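Local coordinates for protein KauB (Pseudomonas aeruginosa PAO1, PDB 6B4R) that probably oxidises a broad range of aldehydes, aminoaldehydes among them, to carboxylic acids with NAD(P)+ as electron acceptor, at residues A[39-42]-A[43-46]; A[452-456]-A[457-461]; A[88-91]-A[92-96]; A[389-392]-A[393-397]; A[2-5]-A[6-10]. One frame throughout, in Å; residues are numbered along the deposited sequence.

How the contacts relate
All five contacts are local: a hairpin turn with a potassium ion (contact 1), the turn after a catalytic-domain strand (contact 2), a stretch of helix (contact 3), a turn leading into a short helix (contact 4) and the first helix cap of the chain (contact 5). Contact 2 alone reaches a pocket, through Asp459 beside the bound polyether; Trp454 lies about 11 Å, side chain to side chain, from Glu267, the predicted active-site residue. Contacts 1 and 5 come within about 5 Å at their nearest atoms without touching. Contacts 3 and 4 sit on opposite sides of the chain's centre, about 45 Å apart between centres. Contacts 2 and 4 approach to about 13 Å at their nearest atoms.

Contact 1. Residues A[39-42]-A[43-46]. With K (potassium ion), chain G.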
loop_
_atom_site.group_PDB
_atom_site.type_symbol
_atom_site.label_atom_id
_atom_site.label_comp_id
_atom_site.label_asym_id
_atom_site.label_seq_id
_atom_site.Cartn_x
_atom_site.Cartn_y
_atom_site.Cartn_z
ATOM N N CYS A 39 43.523 -6.608 -18.307
ATOM C CA CYS A 39 42.842 -5.487 -17.682
ATOM C C CYS A 39 43.815 -4.322 -17.541
ATOM O O CYS A 39 44.757 -4.385 -16.754
ATOM C CB CYS A 39 42.300 -5.899 -16.312
ATOM S SG CYS A 39 41.192 -4.700 -15.542
ATOM N N LEU A 40 43.595 -3.263 -18.315
ATOM C CA LEU A 40 44.484 -2.104 -18.292
ATOM C C LEU A 40 43.830 -0.909 -17.602
ATOM O O LEU A 40 42.611 -0.852 -17.462
ATOM C CB LEU A 40 44.915 -1.726 -19.709
ATOM C CG LEU A 40 45.575 -2.836 -20.532
ATOM C CD1 LEU A 40 46.071 -2.291 -21.858
ATOM C CD2 LEU A 40 46.711 -3.487 -19.756
ATOM N N SER A 41 44.651 0.045 -17.178
ATOM C CA SER A 41 44.158 1.204 -16.447
ATOM C C SER A 41 44.207 2.463 -17.298
ATOM O O SER A 41 45.219 2.751 -17.924
ATOM C CB SER A 41 44.982 1.419 -15.177
ATOM O OG SER A 41 44.589 2.610 -14.516
ATOM N N PRO A 42 43.109 3.231 -17.313
ATOM C CA PRO A 42 43.094 4.506 -18.038
ATOM C C PRO A 42 43.840 5.607 -17.285
ATOM O O PRO A 42 43.969 6.717 -17.800
ATOM C CB PRO A 42 41.606 4.833 -18.122
ATOM C CG PRO A 42 41.014 4.177 -16.929
ATOM C CD PRO A 42 41.803 2.918 -16.709
ATOM N N VAL A 43 44.320 5.299 -16.084
ATOM C CA VAL A 43 45.115 6.244 -15.305
ATOM C C VAL A 43 46.428 6.565 -16.015
ATOM O O VAL A 43 46.796 7.733 -16.164
ATOM C CB VAL A 43 45.424 5.699 -13.893
ATOM C CG1 VAL A 43 46.435 6.591 -13.182
ATOM C CG2 VAL A 43 44.146 5.573 -13.080
ATOM N N ASP A 44 47.131 5.526 -16.456
ATOM C CA ASP A 44 48.414 5.708 -17.128
ATOM C C ASP A 44 48.725 4.611 -18.147
ATOM O O ASP A 44 49.815 4.573 -18.717
ATOM C CB ASP A 44 49.553 5.825 -16.105
ATOM C CG ASP A 44 49.542 4.704 -15.082
ATOM O OD1 ASP A 44 48.776 3.737 -15.262
ATOM O OD2 ASP A 44 50.307 4.787 -14.098
ATOM N N GLY A 45 47.765 3.720 -18.376
ATOM C CA GLY A 45 47.936 2.655 -19.349
ATOM C C GLY A 45 48.547 1.401 -18.756
ATOM O O GLY A 45 48.792 0.427 -19.466
ATOM N N ARG A 46 48.786 1.424 -17.448
ATOM C CA ARG A 46 49.463 0.323 -16.771
ATOM C C ARG A 46 48.663 -0.976 -16.816
ATOM O O ARG A 46 47.438 -0.965 -16.940
ATOM C CB ARG A 46 49.753 0.689 -15.315
ATOM C CG ARG A 46 48.530 0.632 -14.415
ATOM C CD ARG A 46 48.884 0.930 -12.970
ATOM N NE ARG A 46 49.267 2.323 -12.771
ATOM C CZ ARG A 46 49.560 2.851 -11.589
ATOM N NH1 ARG A 46 49.512 2.099 -10.497
ATOM N NH2 ARG A 46 49.899 4.131 -11.497
HETATM K K K G . 39.992 -1.506 -17.136
HETATM O O HOH W 1 39.539 -4.008 -18.488
#
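Ser41 meets the residues after it through three hydrogen bonds. Its N gives to Arg46 O at 3.0 Å, the donor lying nearly along the C=O axis, and its carbonyl O takes Gly45 N at 2.8 Å. The hydroxyl stands anti to its own backbone N (chi1 175°), which carries Ser41 OG round to accept Val43 N at 3.1 Å; a hydroxyl can accept this bond and also hydrogen-bond to Leu107 O, which suits serine to the place. A salt bridge spans Asp44 and Arg46: Arg46 grips the carboxylate of Asp44 side-on, NE to OD1 at 2.9 Å and NH2 to OD2 at 2.7 Å. Asp44 OD1 also accepts Arg46 N, which makes an Asx turn. Gly45 has phi 89°, where a CB would be jammed against the carbonyl O of Asp44, and this calls for glycine. Ser41 CB packs on Arg46 CG at 3.7 Å. On the strand side Leu40 O binds the potassium ion at 2.7 Å, alongside the carbonyls of Asp108 and Lys195 and a water. The turn joins antiparallel strands 36-40 and 47-52 into a beta hairpin, with Val43 packed on Asn333 and Pro334 and its carbonyl bonded to Tyr382.

Contact 2. Residues A[452-456]-A[457-461]; sequences SVWVN and QYDGG. With TOE (2-[2-(2-methoxy-ethoxy)-ethoxy]-ethoxyl), chain H.
Trp454 and Tyr458 come within 5.8 Å of each other at their CA atoms, because the chain folds back as soon as strand 452-455 ends. Asn456 and Asp459 both take left-handed backbone angles, and the two kinks lay residues 458-460 across the indole. Asp459 CA sits 3.6 Å from the centroid of the six-membered ring, almost exactly on its normal, in a CH-pi contact. Beside it Gly460 CA lies over the five-membered ring, 3.9 Å from that centroid; with no side chain, glycine lets the backbone settle flat on the indole. The opposite face carries Ser452 CB, near the rim. The strand belongs to the sheet of the catalytic domain, paired in parallel with strand 430-434 and continued on its other side by a strand of a neighbouring chain. Tyr458 offers its ring face to the edge of Trp454 in a T-shaped pair, centroids 4.9 Å apart and planes at 65°, with Trp454 CZ3 3.8 Å from Tyr458 CE2. The Tyr458 hydroxyl is hydrogen-bonded to Thr303 O, which ties this pair to the polyether pocket. Asp459, with CG anti to its backbone N (chi1 -162°), directs its carboxylate to that ligand: Asp459 OD2 makes the closest approach, 3.0 Å from the ligand atom OI'. Asn168 makes a hydrogen bond to the same ligand.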
loop_
_atom_site.group_PDB
_atom_site.type_symbol
_atom_site.label_atom_id
_atom_site.label_comp_id
_atom_site.label_asym_id
_atom_site.label_seq_id
_atom_site.Cartn_x
_atom_site.Cartn_y
_atom_site.Cartn_z
ATOM N N SER A 452 12.920 10.403 -13.854
ATOM C CA SER A 452 13.331 11.236 -12.730
ATOM C C SER A 452 13.267 12.704 -13.117
ATOM O O SER A 452 13.851 13.116 -14.118
ATOM C CB SER A 452 14.751 10.884 -12.272
ATOM O OG SER A 452 14.807 9.596 -11.682
ATOM N N VAL A 453 12.547 13.493 -12.328
ATOM C CA VAL A 453 12.519 14.934 -12.531
ATOM C C VAL A 453 13.002 15.641 -11.274
ATOM O O VAL A 453 12.427 15.477 -10.201
ATOM C CB VAL A 453 11.112 15.439 -12.890
ATOM C CG1 VAL A 453 11.114 16.954 -13.030
ATOM C CG2 VAL A 453 10.626 14.785 -14.171
ATOM N N TRP A 454 14.068 16.422 -11.407
ATOM C CA TRP A 454 14.625 17.132 -10.263
ATOM C C TRP A 454 14.300 18.620 -10.324
ATOM O O TRP A 454 14.512 19.274 -11.344
ATOM C CB TRP A 454 16.134 16.890 -10.160
ATOM C CG TRP A 454 16.478 15.432 -10.057
ATOM C CD1 TRP A 454 16.012 14.547 -9.131
ATOM C CD2 TRP A 454 17.355 14.689 -10.914
ATOM N NE1 TRP A 454 16.545 13.300 -9.356
ATOM C CE2 TRP A 454 17.373 13.361 -10.444
ATOM C CE3 TRP A 454 18.130 15.019 -12.030
ATOM C CZ2 TRP A 454 18.135 12.364 -11.051
ATOM C CZ3 TRP A 454 18.884 14.028 -12.631
ATOM C CH2 TRP A 454 18.880 12.718 -12.142
ATOM N N VAL A 455 13.765 19.145 -9.226
ATOM C CA VAL A 455 13.366 20.546 -9.166
ATOM C C VAL A 455 14.264 21.324 -8.214
ATOM O O VAL A 455 14.403 20.959 -7.045
ATOM C CB VAL A 455 11.899 20.700 -8.718
ATOM C CG1 VAL A 455 11.495 22.168 -8.722
ATOM C CG2 VAL A 455 10.978 19.887 -9.616
ATOM N N ASN A 456 14.868 22.394 -8.727
ATOM C CA ASN A 456 15.780 23.240 -7.956
ATOM C C ASN A 456 16.956 22.471 -7.347
ATOM O O ASN A 456 17.454 22.809 -6.273
ATOM C CB ASN A 456 15.020 24.041 -6.892
ATOM C CG ASN A 456 14.044 25.030 -7.501
ATOM O OD1 ASN A 456 14.227 25.481 -8.631
ATOM N ND2 ASN A 456 13.000 25.373 -6.757
ATOM N N GLN A 457 17.385 21.432 -8.056
ATOM C CA GLN A 457 18.542 20.630 -7.680
ATOM C C GLN A 457 18.852 19.691 -8.836
ATOM O O GLN A 457 18.041 19.533 -9.748
ATOM C CB GLN A 457 18.255 19.813 -6.423
ATOM C CG GLN A 457 17.135 18.807 -6.584
ATOM C CD GLN A 457 16.988 17.907 -5.373
ATOM O OE1 GLN A 457 17.976 17.452 -4.796
ATOM N NE2 GLN A 457 15.747 17.648 -4.980
ATOM N N TYR A 458 20.023 19.067 -8.805
ATOM C CA TYR A 458 20.336 18.058 -9.803
ATOM C C TYR A 458 20.822 16.769 -9.153
ATOM O O TYR A 458 21.409 16.794 -8.071
ATOM C CB TYR A 458 21.357 18.571 -10.824
ATOM C CG TYR A 458 21.249 17.848 -12.146
ATOM C CD1 TYR A 458 20.334 18.259 -13.108
ATOM C CD2 TYR A 458 22.037 16.738 -12.422
ATOM C CE1 TYR A 458 20.214 17.595 -14.312
ATOM C CE2 TYR A 458 21.925 16.066 -13.626
ATOM C CZ TYR A 458 21.012 16.501 -14.567
ATOM O OH TYR A 458 20.892 15.837 -15.766
ATOM N N ASP A 459 20.556 15.649 -9.824
ATOM C CA ASP A 459 20.963 14.326 -9.358
ATOM C C ASP A 459 20.432 14.054 -7.954
ATOM O O ASP A 459 21.181 13.661 -7.057
ATOM C CB ASP A 459 22.488 14.179 -9.409
ATOM C CG ASP A 459 22.940 12.731 -9.354
ATOM O OD1 ASP A 459 22.109 11.835 -9.617
ATOM O OD2 ASP A 459 24.130 12.492 -9.056
ATOM N N GLY A 460 19.134 14.275 -7.771
ATOM C CA GLY A 460 18.501 14.091 -6.478
ATOM C C GLY A 460 17.930 12.699 -6.287
ATOM O O GLY A 460 17.986 11.867 -7.194
ATOM N N GLY A 461 17.382 12.446 -5.102
ATOM C CA GLY A 461 16.780 11.161 -4.794
ATOM C C GLY A 461 17.754 10.167 -4.188
ATOM O O GLY A 461 18.842 9.945 -4.721
HETATM O "O2'" TOE H . 24.539 5.398 -14.855
HETATM C "CA'" TOE H . 23.295 5.320 -14.149
HETATM C "CB'" TOE H . 22.855 6.721 -13.744
HETATM O "OC'" TOE H . 23.177 6.960 -12.375
HETATM C "CD'" TOE H . 22.690 8.231 -11.947
HETATM C "CE'" TOE H . 22.403 8.199 -10.450
HETATM O "OF'" TOE H . 23.624 8.219 -9.714
HETATM C "CG'" TOE H . 23.382 8.190 -8.309
HETATM C "CH'" TOE H . 24.665 8.534 -7.562
HETATM O "OI'" TOE H . 25.095 9.837 -7.952
HETATM C "CK'" TOE H . 26.120 10.340 -7.098
#

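Contact 3. Residues A[88-91]-A[92-96]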
loop_
_atom_site.group_PDB
_atom_site.type_symbol
_atom_site.label_atom_id
_atom_site.label_comp_id
_atom_site.label_asym_id
_atom_site.label_seq_id
_atom_site.Cartn_x
_atom_site.Cartn_y
_atom_site.Cartn_z
ATOM N N ILE A 88 23.065 -7.365 5.508
ATOM C CA ILE A 88 23.603 -6.251 6.277
ATOM C C ILE A 88 25.085 -6.496 6.553
ATOM O O ILE A 88 25.907 -5.583 6.447
ATOM C CB ILE A 88 22.820 -6.017 7.584
ATOM C CG1 ILE A 88 21.420 -5.485 7.270
ATOM C CG2 ILE A 88 23.551 -5.031 8.478
ATOM C CD1 ILE A 88 20.562 -5.237 8.487
ATOM N N ARG A 89 25.427 -7.739 6.882
ATOM C CA ARG A 89 26.825 -8.117 7.056
ATOM C C ARG A 89 27.586 -7.960 5.744
ATOM O O ARG A 89 28.755 -7.573 5.735
ATOM C CB ARG A 89 26.948 -9.548 7.581
ATOM C CG ARG A 89 26.517 -9.712 9.033
ATOM C CD ARG A 89 26.931 -11.067 9.599
ATOM N NE ARG A 89 26.281 -12.174 8.903
ATOM C CZ ARG A 89 25.133 -12.725 9.282
ATOM N NH1 ARG A 89 24.502 -12.276 10.360
ATOM N NH2 ARG A 89 24.615 -13.726 8.582
ATOM N N PHE A 90 26.908 -8.258 4.639
ATOM C CA PHE A 90 27.467 -8.062 3.308
ATOM C C PHE A 90 27.743 -6.576 3.094
ATOM O O PHE A 90 28.794 -6.196 2.576
ATOM C CB PHE A 90 26.489 -8.585 2.250
ATOM C CG PHE A 90 27.057 -8.639 0.855
ATOM C CD1 PHE A 90 28.422 -8.539 0.632
ATOM C CD2 PHE A 90 26.217 -8.788 -0.238
ATOM C CE1 PHE A 90 28.939 -8.586 -0.651
ATOM C CE2 PHE A 90 26.729 -8.835 -1.524
ATOM C CZ PHE A 90 28.091 -8.734 -1.729
ATOM N N ALA A 91 26.798 -5.737 3.510
ATOM C CA ALA A 91 26.946 -4.293 3.389
ATOM C C ALA A 91 28.081 -3.783 4.272
ATOM O O ALA A 91 28.852 -2.915 3.865
ATOM C CB ALA A 91 25.644 -3.597 3.743
ATOM N N ASP A 92 28.178 -4.334 5.480
ATOM C CA ASP A 92 29.239 -3.966 6.414
ATOM C C ASP A 92 30.618 -4.370 5.897
ATOM O O ASP A 92 31.599 -3.660 6.112
ATOM C CB ASP A 92 28.994 -4.588 7.789
ATOM C CG ASP A 92 27.769 -4.016 8.482
ATOM O OD1 ASP A 92 27.327 -2.910 8.098
ATOM O OD2 ASP A 92 27.253 -4.669 9.412
ATOM N N LEU A 93 30.687 -5.510 5.217
ATOM C CA LEU A 93 31.947 -5.989 4.657
ATOM C C LEU A 93 32.462 -5.079 3.543
ATOM O O LEU A 93 33.671 -4.907 3.386
ATOM C CB LEU A 93 31.812 -7.432 4.159
ATOM C CG LEU A 93 31.845 -8.519 5.238
ATOM C CD1 LEU A 93 31.732 -9.903 4.624
ATOM C CD2 LEU A 93 33.115 -8.409 6.072
ATOM N N LEU A 94 31.545 -4.500 2.773
ATOM C CA LEU A 94 31.919 -3.530 1.747
ATOM C C LEU A 94 32.554 -2.301 2.387
ATOM O O LEU A 94 33.501 -1.723 1.852
ATOM C CB LEU A 94 30.698 -3.116 0.923
ATOM C CG LEU A 94 30.462 -3.852 -0.397
ATOM C CD1 LEU A 94 30.306 -5.348 -0.174
ATOM C CD2 LEU A 94 29.248 -3.286 -1.112
ATOM N N LEU A 95 32.020 -1.906 3.538
ATOM C CA LEU A 95 32.539 -0.762 4.275
ATOM C C LEU A 95 33.885 -1.081 4.921
ATOM O O LEU A 95 34.748 -0.211 5.024
ATOM C CB LEU A 95 31.536 -0.306 5.337
ATOM C CG LEU A 95 30.291 0.417 4.818
ATOM C CD1 LEU A 95 29.412 0.875 5.968
ATOM C CD2 LEU A 95 30.691 1.598 3.943
ATOM N N GLU A 96 34.066 -2.326 5.351
ATOM C CA GLU A 96 35.321 -2.729 5.981
ATOM C C GLU A 96 36.435 -2.878 4.954
ATOM O O GLU A 96 37.612 -2.948 5.309
ATOM C CB GLU A 96 35.153 -4.028 6.777
ATOM C CG GLU A 96 34.220 -3.900 7.972
ATOM C CD GLU A 96 34.624 -4.795 9.130
ATOM O OE1 GLU A 96 35.434 -4.345 9.970
ATOM O OE2 GLU A 96 34.135 -5.944 9.201
#
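Ile88 O and Asp92 N, 2.8 Å apart, begin a run of i to i+4 hydrogen bonds that continues with Leu93 N to Arg89 O at 2.9 Å and Leu94 N to Phe90 O at 3.2 Å, then weakens at Leu95 N to Ala91 O. Phe90 has its ring anti to the backbone N (chi1 -171°), where its CE1 meets Leu94 CD1 at 3.5 Å, the two side chains crossing at a slant one turn apart. Large apolar groups suit this stripe, since both pack on Leu128 of helix 113-133 and Phe90 reaches Ala207 and Ala210 of helix 198-210 as well. Helix 80-96 packs against both of these helices, with Phe90, Ala91 and Leu94 buried. On another side Ile88 and Asp92 lie side by side and point the same way, Ile88 CG2 being 3.8 Å from Asp92 OD2. The carboxylate finds its main partner in Arg129, a salt bridge that links this helix to helix 113-133. Arg89 gives NE to Ala210 O, at the last residue of helix 198-210, while Leu93 rests its side chain on Glu209 and Ala210 there.

Contact 4. Residues A[389-392]-A[393-397]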
loop_
_atom_site.group_PDB
_atom_site.type_symbol
_atom_site.label_atom_id
_atom_site.label_comp_id
_atom_site.label_asym_id
_atom_site.label_seq_id
_atom_site.Cartn_x
_atom_site.Cartn_y
_atom_site.Cartn_z
ATOM N N ASP A 389 28.160 26.286 -27.268
ATOM C CA ASP A 389 27.075 27.259 -27.244
ATOM C C ASP A 389 26.388 27.331 -28.609
ATOM O O ASP A 389 26.944 26.895 -29.616
ATOM C CB ASP A 389 27.611 28.636 -26.841
ATOM C CG ASP A 389 26.505 29.650 -26.619
ATOM O OD1 ASP A 389 25.349 29.227 -26.405
ATOM O OD2 ASP A 389 26.790 30.866 -26.656
ATOM N N GLY A 390 25.174 27.876 -28.634
ATOM C CA GLY A 390 24.443 28.059 -29.875
ATOM C C GLY A 390 24.047 26.741 -30.512
ATOM O O GLY A 390 24.113 26.577 -31.731
ATOM N N VAL A 391 23.640 25.794 -29.676
ATOM C CA VAL A 391 23.252 24.474 -30.146
ATOM C C VAL A 391 21.743 24.414 -30.346
ATOM O O VAL A 391 20.983 24.976 -29.559
ATOM C CB VAL A 391 23.680 23.382 -29.137
ATOM C CG1 VAL A 391 23.399 21.995 -29.687
ATOM C CG2 VAL A 391 25.154 23.527 -28.793
ATOM N N THR A 392 21.312 23.748 -31.414
ATOM C CA THR A 392 19.897 23.476 -31.618
ATOM C C THR A 392 19.635 22.004 -31.335
ATOM O O THR A 392 20.546 21.180 -31.410
ATOM C CB THR A 392 19.446 23.809 -33.052
ATOM O OG1 THR A 392 20.105 22.937 -33.978
ATOM C CG2 THR A 392 19.774 25.255 -33.392
ATOM N N ASN A 393 18.387 21.672 -31.020
ATOM C CA ASN A 393 18.034 20.306 -30.648
ATOM C C ASN A 393 17.975 19.357 -31.848
ATOM O O ASN A 393 17.444 18.253 -31.753
ATOM C CB ASN A 393 16.707 20.286 -29.884
ATOM C CG ASN A 393 16.510 19.010 -29.090
ATOM O OD1 ASN A 393 17.434 18.521 -28.441
ATOM N ND2 ASN A 393 15.309 18.454 -29.156
ATOM N N ALA A 394 18.524 19.796 -32.977
ATOM C CA ALA A 394 18.553 18.981 -34.184
ATOM C C ALA A 394 19.978 18.550 -34.504
ATOM O O ALA A 394 20.197 17.603 -35.260
ATOM C CB ALA A 394 17.959 19.750 -35.352
ATOM N N MET A 395 20.944 19.253 -33.919
ATOM C CA MET A 395 22.355 18.939 -34.115
ATOM C C MET A 395 22.697 17.560 -33.559
ATOM O O MET A 395 21.991 17.035 -32.696
ATOM C CB MET A 395 23.239 20.004 -33.465
ATOM C CG MET A 395 23.101 21.382 -34.084
ATOM S SD MET A 395 24.162 22.605 -33.294
ATOM C CE MET A 395 23.801 24.060 -34.278
ATOM N N LYS A 396 23.781 16.981 -34.063
ATOM C CA LYS A 396 24.181 15.630 -33.684
ATOM C C LYS A 396 24.554 15.531 -32.205
ATOM O O LYS A 396 24.217 14.554 -31.535
ATOM C CB LYS A 396 25.342 15.149 -34.560
ATOM C CG LYS A 396 25.729 13.698 -34.333
ATOM C CD LYS A 396 26.957 13.316 -35.144
ATOM C CE LYS A 396 27.290 11.841 -34.975
ATOM N NZ LYS A 396 28.575 11.477 -35.634
ATOM N N ILE A 397 25.241 16.549 -31.696
ATOM C CA ILE A 397 25.691 16.548 -30.308
ATOM C C ILE A 397 24.554 16.815 -29.322
ATOM O O ILE A 397 24.740 16.720 -28.109
ATOM C CB ILE A 397 26.803 17.591 -30.071
ATOM C CG1 ILE A 397 26.288 19.001 -30.368
ATOM C CG2 ILE A 397 28.023 17.277 -30.921
ATOM C CD1 ILE A 397 27.298 20.089 -30.062
#
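Thr392 offers its carbonyl to Met395 N, and the flat group is met from above: the donor stands 55° out of the carbonyl plane, at 3.2 Å from Thr392 O. This bond closes a type I beta turn from Thr392 to Met395. A second flat group, the carboxylate of Asp389, is also met from above its plane, by Gly390 N at 2.6 Å from OD1, while OD2 forms a salt bridge with Lys315. Glycine suits the next step of the chain, for Gly390 has a positive phi. Met395 carries the side-chain contact. With chi2 and chi3 both near 180° the chain runs straight back past Thr392 toward Gly390, with Met395 CG 3.4 Å from Thr392 OG1 and the two side chains crossing at about a right angle. Further out, Thr392 N points at Met395 SD at 3.6 Å, a weak but fairly straight hydrogen bond, and Met395 CE ends 3.6 Å from Gly390 O. An unbranched thioether spans Thr392 to Gly390 and puts a weak acceptor, SD, by Thr392 N. Val391 CG1 touches Met395 SD at 3.7 Å and also meets the side chain of Ile397. The turn leads from strand 382-389 into helix 396-399, with Met395 as N-cap and Lys396 N bonded to Asp363; Asn393 ND2 gives to the backbone O of Asp424, Asn393 OD1 accepts from Arg307, and Val391 packs on Ser408 of the parallel strand 406-412.

Contact 5. Residues A[2-5]-A[6-10]; sequences TTLT and RADWE
Thr5 and Asp8 form a capping box at the start of helix 6-15. Thr5 N gives to Asp8 OD2 at 2.9 Å, a straight bond with an angle of 167° at the hydrogen; the oxygen is met on its anti side, 24° out of the carboxylate plane. The return bond is weak, Asp8 N to Thr5 OG1 at 3.4 Å. Thr5 suits the N-cap because OG1, placed between its backbone N and carbonyl carbon (chi1 73°), faces the first turn, and aspartate suits the third helical position because its short chain reaches back to the cap. A water joins the box from outside, 2.7 Å from Thr5 OG1 and weakly bonded to Asp8 OD1. Alongside runs an apolar contact: Leu4 CD1 meets the six-membered ring of the Trp9 indole at CZ2, 3.5 Å away, while Leu4 CD2 touches Asp8 CB at 3.6 Å. One residue before the cap thus packs on the fourth residue after it, the pairing of a hydrophobic staple. Behind these, Trp9 is held by Glu99 and Leu103 of helix 98-109 and makes a cation-pi contact with Arg12; Arg6 makes a salt bridge with Asp336. The Asp8 carboxylate, set at a helix N-terminus close to the N-H groups of the first turn, would be expected to favour the ionised form and to be stabilised by the helix dipole.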
loop_
_atom_site.group_PDB
_atom_site.type_symbol
_atom_site.label_atom_id
_atom_site.label_comp_id
_atom_site.label_asym_id
_atom_site.label_seq_id
_atom_site.Cartn_x
_atom_site.Cartn_y
_atom_site.Cartn_z
ATOM N N THR A 2 45.927 12.177 10.646
ATOM C CA THR A 2 46.480 11.585 9.431
ATOM C C THR A 2 45.728 12.022 8.176
ATOM O O THR A 2 44.550 12.374 8.238
ATOM C CB THR A 2 46.443 10.053 9.502
ATOM O OG1 THR A 2 45.082 9.609 9.579
ATOM C CG2 THR A 2 47.203 9.557 10.722
ATOM N N THR A 3 46.413 11.986 7.036
ATOM C CA THR A 3 45.800 12.345 5.758
ATOM C C THR A 3 46.422 11.579 4.594
ATOM O O THR A 3 47.615 11.707 4.322
ATOM C CB THR A 3 45.915 13.857 5.478
ATOM O OG1 THR A 3 45.252 14.590 6.515
ATOM C CG2 THR A 3 45.276 14.202 4.140
ATOM N N LEU A 4 45.609 10.780 3.909
ATOM C CA LEU A 4 46.070 10.040 2.740
ATOM C C LEU A 4 46.401 10.981 1.587
ATOM O O LEU A 4 45.577 11.805 1.191
ATOM C CB LEU A 4 45.021 9.018 2.296
ATOM C CG LEU A 4 44.974 7.692 3.057
ATOM C CD1 LEU A 4 43.958 6.760 2.429
ATOM C CD2 LEU A 4 46.337 7.043 3.062
ATOM N N THR A 5 47.613 10.856 1.052
ATOM C CA THR A 5 48.048 11.690 -0.062
ATOM C C THR A 5 48.021 10.907 -1.369
ATOM O O THR A 5 47.619 9.743 -1.398
ATOM C CB THR A 5 49.478 12.222 0.151
ATOM O OG1 THR A 5 50.421 11.154 -0.019
ATOM C CG2 THR A 5 49.626 12.818 1.544
ATOM N N ARG A 6 48.458 11.552 -2.447
ATOM C CA ARG A 6 48.568 10.900 -3.747
ATOM C C ARG A 6 49.579 9.761 -3.697
ATOM O O ARG A 6 49.327 8.672 -4.213
ATOM C CB ARG A 6 48.980 11.910 -4.817
ATOM C CG ARG A 6 49.244 11.291 -6.180
ATOM C CD ARG A 6 49.752 12.321 -7.179
ATOM N NE ARG A 6 51.067 12.845 -6.823
ATOM C CZ ARG A 6 51.272 14.017 -6.228
ATOM N NH1 ARG A 6 50.245 14.797 -5.920
ATOM N NH2 ARG A 6 52.507 14.410 -5.944
ATOM N N ALA A 7 50.718 10.020 -3.064
ATOM C CA ALA A 7 51.788 9.035 -2.950
ATOM C C ALA A 7 51.334 7.796 -2.185
ATOM O O ALA A 7 51.752 6.680 -2.493
ATOM C CB ALA A 7 53.006 9.656 -2.276
ATOM N N ASP A 8 50.482 8.004 -1.186
ATOM C CA ASP A 8 49.951 6.908 -0.380
ATOM C C ASP A 8 49.075 5.971 -1.205
ATOM O O ASP A 8 49.173 4.749 -1.086
ATOM C CB ASP A 8 49.156 7.458 0.805
ATOM C CG ASP A 8 50.036 8.175 1.814
ATOM O OD1 ASP A 8 51.179 7.720 2.035
ATOM O OD2 ASP A 8 49.585 9.193 2.381
ATOM N N TRP A 9 48.219 6.549 -2.042
ATOM C CA TRP A 9 47.338 5.763 -2.899
ATOM C C TRP A 9 48.114 5.037 -3.994
ATOM O O TRP A 9 47.780 3.907 -4.355
ATOM C CB TRP A 9 46.248 6.643 -3.513
ATOM C CG TRP A 9 45.122 6.951 -2.572
ATOM C CD1 TRP A 9 44.824 8.159 -2.011
ATOM C CD2 TRP A 9 44.142 6.028 -2.082
ATOM N NE1 TRP A 9 43.717 8.046 -1.205
ATOM C CE2 TRP A 9 43.280 6.748 -1.230
ATOM C CE3 TRP A 9 43.910 4.664 -2.280
ATOM C CZ2 TRP A 9 42.204 6.148 -0.579
ATOM C CZ3 TRP A 9 42.843 4.071 -1.632
ATOM C CH2 TRP A 9 42.004 4.812 -0.791
ATOM N N GLU A 10 49.145 5.690 -4.522
ATOM C CA GLU A 10 49.996 5.082 -5.539
ATOM C C GLU A 10 50.753 3.879 -4.974
ATOM O O GLU A 10 50.864 2.842 -5.630
ATOM C CB GLU A 10 50.974 6.110 -6.111
ATOM C CG GLU A 10 50.314 7.199 -6.946
ATOM C CD GLU A 10 51.292 8.270 -7.400
ATOM O OE1 GLU A 10 52.444 8.276 -6.915
ATOM O OE2 GLU A 10 50.907 9.106 -8.245
HETATM O O HOH W 2 52.551 10.662 1.580
#